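Local coordinates for adenosine monophosphate-protein transferase FICD homolog (Caenorhabditis elegans, PDB 5JJ6) that belongs to the Fic/DOC family and carries an all-helical Fido domain, at residues E135-I147 against F301-E313. Numbering follows the deposited sequence.
Sequences ETYFLYVYHTVAI and FPPVILPVETRAE
In the helical Fido domain, the extended loop between helices 284-297 and 311-321 runs along helix 127-148, and H143 of that helix meets the loop at V308. Histidine suits the place because ND1 can accept a backbone N-H while the ring carbons pack on I305: V308 N gives a hydrogen bond to H143 ND1 (3.1 Å), fairly straight at 162° although the donor is tilted from the ring plane. CG of H143 stands anti to the carbonyl carbon (chi1 -79°), which turns ND1 toward V308 N. Y142 CD2 lies over the centre of one ring face, while I305 CG2 approaches H143 CD2 at 3.5 Å.

Helix 284-297, which starts inside the HPFTDGNGR Fic motif, leads into this loop, and N293 OD1 accepts from V304 N, tying the loop's start to that helix. Branched at CB, I305 sends its other arm past Y140, with CD1 reaching L139 CB (3.8 Å). The Y140 ring offers its edge to V304 O, CE2 lying 3.5 Å away. Farther along, compact A146 lets V308 come close, CB to CG2 at 3.7 Å; I147 CG1 packs against V308 CB (4.0 Å).

Where helix 311-321 begins, extended R311 delivers NE to I147 O (2.9 Å), in the carbonyl plane. Threonine suits position 310 because its hydroxyl can join its own backbone N-H on P307 O, bracing the turn; Y332 OH also bonds to T310 OG1.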
loop_
_atom_site.group_PDB
_atom_site.type_symbol
_atom_site.label_atom_id
_atom_site.label_comp_id
_atom_site.label_asym_id
_atom_site.label_seq_id
_atom_site.Cartn_x
_atom_site.Cartn_y
_atom_site.Cartn_z
ATOM N N GLU B 135 -11.931 -11.999 -18.777
ATOM C CA GLU B 135 -10.562 -12.015 -19.298
ATOM C C GLU B 135 -10.067 -10.576 -19.561
ATOM O O GLU B 135 -8.864 -10.265 -19.453
ATOM C CB GLU B 135 -10.484 -12.857 -20.574
ATOM N N THR B 136 -11.015 -9.698 -19.874
ATOM C CA THR B 136 -10.727 -8.309 -20.200
ATOM C C THR B 136 -10.153 -7.566 -18.991
ATOM O O THR B 136 -9.395 -6.615 -19.159
ATOM C CB THR B 136 -12.015 -7.593 -20.721
ATOM O OG1 THR B 136 -12.161 -7.827 -22.127
ATOM C CG2 THR B 136 -11.994 -6.085 -20.462
ATOM N N TYR B 137 -10.456 -8.024 -17.779
ATOM C CA TYR B 137 -9.818 -7.465 -16.584
ATOM C C TYR B 137 -8.312 -7.616 -16.647
ATOM O O TYR B 137 -7.564 -6.649 -16.470
ATOM C CB TYR B 137 -10.335 -8.134 -15.317
ATOM C CG TYR B 137 -11.589 -7.507 -14.801
ATOM C CD1 TYR B 137 -12.815 -7.789 -15.389
ATOM C CD2 TYR B 137 -11.559 -6.620 -13.731
ATOM C CE1 TYR B 137 -13.978 -7.213 -14.927
ATOM C CE2 TYR B 137 -12.722 -6.035 -13.259
ATOM C CZ TYR B 137 -13.928 -6.339 -13.862
ATOM O OH TYR B 137 -15.094 -5.767 -13.407
ATOM N N PHE B 138 -7.879 -8.847 -16.884
ATOM C CA PHE B 138 -6.466 -9.163 -16.925
ATOM C C PHE B 138 -5.838 -8.388 -18.073
ATOM O O PHE B 138 -4.791 -7.776 -17.910
ATOM C CB PHE B 138 -6.253 -10.671 -17.129
ATOM C CG PHE B 138 -7.130 -11.517 -16.265
ATOM C CD1 PHE B 138 -7.388 -11.159 -14.945
ATOM C CD2 PHE B 138 -7.761 -12.640 -16.790
ATOM C CE1 PHE B 138 -8.237 -11.926 -14.147
ATOM C CE2 PHE B 138 -8.607 -13.411 -15.995
ATOM C CZ PHE B 138 -8.845 -13.051 -14.672
ATOM N N LEU B 139 -6.523 -8.377 -19.214
ATOM C CA LEU B 139 -6.008 -7.706 -20.399
ATOM C C LEU B 139 -5.773 -6.203 -20.160
ATOM O O LEU B 139 -4.709 -5.632 -20.503
ATOM C CB LEU B 139 -6.964 -7.934 -21.563
ATOM C CG LEU B 139 -6.339 -7.982 -22.953
ATOM C CD1 LEU B 139 -5.151 -8.913 -22.971
ATOM C CD2 LEU B 139 -7.372 -8.404 -23.987
ATOM N N TYR B 140 -6.773 -5.569 -19.563
ATOM C CA TYR B 140 -6.690 -4.166 -19.241
ATOM C C TYR B 140 -5.525 -3.920 -18.294
ATOM O O TYR B 140 -4.662 -3.084 -18.576
ATOM C CB TYR B 140 -7.996 -3.653 -18.626
ATOM C CG TYR B 140 -7.971 -2.154 -18.380
ATOM C CD1 TYR B 140 -7.388 -1.628 -17.226
ATOM C CD2 TYR B 140 -8.476 -1.264 -19.324
ATOM C CE1 TYR B 140 -7.335 -0.269 -17.010
ATOM C CE2 TYR B 140 -8.438 0.101 -19.110
ATOM C CZ TYR B 140 -7.863 0.598 -17.950
ATOM O OH TYR B 140 -7.806 1.965 -17.716
ATOM N N VAL B 141 -5.490 -4.647 -17.182
ATOM C CA VAL B 141 -4.465 -4.398 -16.175
ATOM C C VAL B 141 -3.063 -4.565 -16.757
ATOM O O VAL B 141 -2.167 -3.724 -16.526
ATOM C CB VAL B 141 -4.652 -5.305 -14.959
ATOM C CG1 VAL B 141 -3.447 -5.208 -14.012
ATOM C CG2 VAL B 141 -5.962 -4.950 -14.251
ATOM N N TYR B 142 -2.885 -5.644 -17.511
ATOM C CA TYR B 142 -1.621 -5.906 -18.174
ATOM C C TYR B 142 -1.179 -4.707 -18.966
ATOM O O TYR B 142 -0.081 -4.185 -18.752
ATOM C CB TYR B 142 -1.695 -7.094 -19.121
ATOM C CG TYR B 142 -0.473 -7.134 -20.005
ATOM C CD1 TYR B 142 0.791 -7.294 -19.446
ATOM C CD2 TYR B 142 -0.569 -7.019 -21.383
ATOM C CE1 TYR B 142 1.920 -7.324 -20.232
ATOM C CE2 TYR B 142 0.563 -7.055 -22.180
ATOM C CZ TYR B 142 1.806 -7.208 -21.597
ATOM O OH TYR B 142 2.948 -7.240 -22.371
ATOM N N HIS B 143 -2.025 -4.280 -19.902
ATOM C CA HIS B 143 -1.591 -3.226 -20.800
ATOM C C HIS B 143 -1.340 -1.900 -20.075
ATOM O O HIS B 143 -0.287 -1.266 -20.265
ATOM C CB HIS B 143 -2.616 -3.054 -21.902
ATOM C CG HIS B 143 -2.510 -4.089 -22.974
ATOM N ND1 HIS B 143 -1.447 -4.145 -23.847
ATOM C CD2 HIS B 143 -3.317 -5.126 -23.295
ATOM C CE1 HIS B 143 -1.612 -5.165 -24.672
ATOM N NE2 HIS B 143 -2.738 -5.775 -24.358
ATOM N N THR B 144 -2.260 -1.507 -19.201
ATOM C CA THR B 144 -2.103 -0.229 -18.529
ATOM C C THR B 144 -0.874 -0.185 -17.602
ATOM O O THR B 144 -0.310 0.885 -17.417
ATOM C CB THR B 144 -3.367 0.177 -17.739
ATOM O OG1 THR B 144 -3.287 1.571 -17.398
ATOM C CG2 THR B 144 -3.549 -0.660 -16.467
ATOM N N VAL B 145 -0.466 -1.297 -16.988
ATOM C CA VAL B 145 0.740 -1.238 -16.154
ATOM C C VAL B 145 2.033 -1.433 -16.972
ATOM O O VAL B 145 3.087 -0.876 -16.640
ATOM C CB VAL B 145 0.695 -2.263 -14.999
ATOM C CG1 VAL B 145 -0.526 -2.006 -14.130
ATOM C CG2 VAL B 145 0.720 -3.691 -15.518
ATOM N N ALA B 146 1.947 -2.230 -18.030
ATOM C CA ALA B 146 3.077 -2.450 -18.917
ATOM C C ALA B 146 3.477 -1.117 -19.544
ATOM O O ALA B 146 4.665 -0.814 -19.647
ATOM C CB ALA B 146 2.729 -3.476 -20.002
ATOM N N ILE B 147 2.484 -0.309 -19.925
ATOM C CA ILE B 147 2.756 1.003 -20.522
ATOM C C ILE B 147 3.565 1.916 -19.588
ATOM O O ILE B 147 4.419 2.681 -20.036
ATOM C CB ILE B 147 1.435 1.729 -20.895
ATOM C CG1 ILE B 147 1.065 1.490 -22.347
ATOM C CG2 ILE B 147 1.547 3.204 -20.685
ATOM C CD1 ILE B 147 -0.275 2.067 -22.696
ATOM N N PHE B 301 -19.439 2.280 -23.986
ATOM C CA PHE B 301 -18.320 1.561 -24.598
ATOM C C PHE B 301 -17.827 0.438 -23.707
ATOM O O PHE B 301 -17.918 0.526 -22.481
ATOM C CB PHE B 301 -17.153 2.506 -24.909
ATOM C CG PHE B 301 -17.387 3.388 -26.097
ATOM C CD1 PHE B 301 -18.056 4.592 -25.961
ATOM C CD2 PHE B 301 -16.942 3.008 -27.353
ATOM C CE1 PHE B 301 -18.273 5.399 -27.052
ATOM C CE2 PHE B 301 -17.156 3.812 -28.452
ATOM C CZ PHE B 301 -17.823 5.008 -28.307
ATOM N N PRO B 302 -17.293 -0.627 -24.322
ATOM C CA PRO B 302 -16.579 -1.630 -23.536
ATOM C C PRO B 302 -15.305 -1.003 -23.005
ATOM O O PRO B 302 -14.948 0.067 -23.474
ATOM C CB PRO B 302 -16.276 -2.723 -24.559
ATOM C CG PRO B 302 -16.228 -2.008 -25.861
ATOM C CD PRO B 302 -17.271 -0.937 -25.761
ATOM N N PRO B 303 -14.604 -1.661 -22.074
ATOM C CA PRO B 303 -13.340 -1.079 -21.606
ATOM C C PRO B 303 -12.377 -0.749 -22.752
ATOM O O PRO B 303 -12.271 -1.502 -23.725
ATOM C CB PRO B 303 -12.784 -2.166 -20.686
ATOM C CG PRO B 303 -14.002 -2.789 -20.134
ATOM C CD PRO B 303 -14.994 -2.825 -21.266
ATOM N N VAL B 304 -11.730 0.404 -22.662
ATOM C CA VAL B 304 -10.821 0.812 -23.719
ATOM C C VAL B 304 -9.384 0.480 -23.361
ATOM O O VAL B 304 -8.790 1.055 -22.441
ATOM C CB VAL B 304 -10.916 2.313 -24.016
ATOM C CG1 VAL B 304 -9.841 2.703 -25.021
ATOM C CG2 VAL B 304 -12.291 2.647 -24.550
ATOM N N ILE B 305 -8.808 -0.421 -24.139
ATOM C CA ILE B 305 -7.466 -0.856 -23.863
ATOM C C ILE B 305 -6.500 -0.182 -24.819
ATOM O O ILE B 305 -6.546 -0.402 -26.026
ATOM C CB ILE B 305 -7.362 -2.388 -23.950
ATOM C CG1 ILE B 305 -8.179 -3.017 -22.823
ATOM C CG2 ILE B 305 -5.912 -2.848 -23.858
ATOM C CD1 ILE B 305 -8.165 -4.521 -22.849
ATOM N N LEU B 306 -5.648 0.674 -24.261
ATOM C CA LEU B 306 -4.551 1.279 -25.012
ATOM C C LEU B 306 -3.349 0.357 -24.900
ATOM O O LEU B 306 -2.680 0.326 -23.858
ATOM C CB LEU B 306 -4.216 2.681 -24.477
ATOM C CG LEU B 306 -5.407 3.558 -24.119
ATOM C CD1 LEU B 306 -4.966 4.857 -23.443
ATOM C CD2 LEU B 306 -6.201 3.835 -25.376
ATOM N N PRO B 307 -3.088 -0.423 -25.956
ATOM C CA PRO B 307 -2.096 -1.497 -25.842
ATOM C C PRO B 307 -0.665 -0.983 -25.730
ATOM O O PRO B 307 -0.336 0.071 -26.277
ATOM C CB PRO B 307 -2.314 -2.312 -27.122
ATOM C CG PRO B 307 -2.914 -1.380 -28.072
ATOM C CD PRO B 307 -3.731 -0.403 -27.277
ATOM N N VAL B 308 0.162 -1.737 -25.004
ATOM C CA VAL B 308 1.528 -1.335 -24.685
ATOM C C VAL B 308 2.382 -1.400 -25.938
ATOM O O VAL B 308 3.360 -0.678 -26.057
ATOM C CB VAL B 308 2.123 -2.210 -23.561
ATOM C CG1 VAL B 308 2.194 -3.682 -23.990
ATOM C CG2 VAL B 308 3.487 -1.680 -23.118
ATOM N N GLU B 309 1.988 -2.257 -26.877
ATOM C CA GLU B 309 2.624 -2.332 -28.191
ATOM C C GLU B 309 2.554 -0.990 -28.923
ATOM O O GLU B 309 3.312 -0.740 -29.856
ATOM C CB GLU B 309 1.959 -3.400 -29.061
ATOM C CG GLU B 309 2.236 -4.834 -28.663
ATOM C CD GLU B 309 1.208 -5.408 -27.682
ATOM O OE1 GLU B 309 0.156 -4.757 -27.436
ATOM O OE2 GLU B 309 1.462 -6.528 -27.168
ATOM N N THR B 310 1.595 -0.153 -28.551
ATOM C CA THR B 310 1.445 1.131 -29.217
ATOM C C THR B 310 1.932 2.295 -28.331
ATOM O O THR B 310 1.633 3.472 -28.609
ATOM C CB THR B 310 -0.019 1.357 -29.641
ATOM O OG1 THR B 310 -0.837 1.597 -28.489
ATOM C CG2 THR B 310 -0.533 0.138 -30.377
ATOM N N ARG B 311 2.687 1.953 -27.282
ATOM C CA ARG B 311 3.193 2.940 -26.322
ATOM C C ARG B 311 3.741 4.221 -27.007
ATOM O O ARG B 311 3.349 5.339 -26.653
ATOM C CB ARG B 311 4.256 2.305 -25.426
ATOM C CG ARG B 311 4.833 3.263 -24.412
ATOM C CD ARG B 311 5.769 2.571 -23.472
ATOM N NE ARG B 311 6.120 3.394 -22.316
ATOM C CZ ARG B 311 7.271 4.044 -22.177
ATOM N NH1 ARG B 311 8.195 3.981 -23.130
ATOM N NH2 ARG B 311 7.499 4.761 -21.082
ATOM N N ALA B 312 4.638 4.051 -27.978
ATOM C CA ALA B 312 5.212 5.176 -28.719
ATOM C C ALA B 312 4.124 6.119 -29.287
ATOM O O ALA B 312 4.113 7.346 -29.008
ATOM C CB ALA B 312 6.127 4.662 -29.838
ATOM N N GLU B 313 3.209 5.528 -30.055
ATOM C CA GLU B 313 2.112 6.266 -30.644
ATOM C C GLU B 313 1.420 7.057 -29.553
ATOM O O GLU B 313 1.204 8.269 -29.695
ATOM C CB GLU B 313 1.107 5.347 -31.330
ATOM C CG GLU B 313 1.513 4.827 -32.701
ATOM C CD GLU B 313 2.365 3.563 -32.638
ATOM O OE1 GLU B 313 2.721 3.124 -31.521
ATOM O OE2 GLU B 313 2.652 2.978 -33.709
#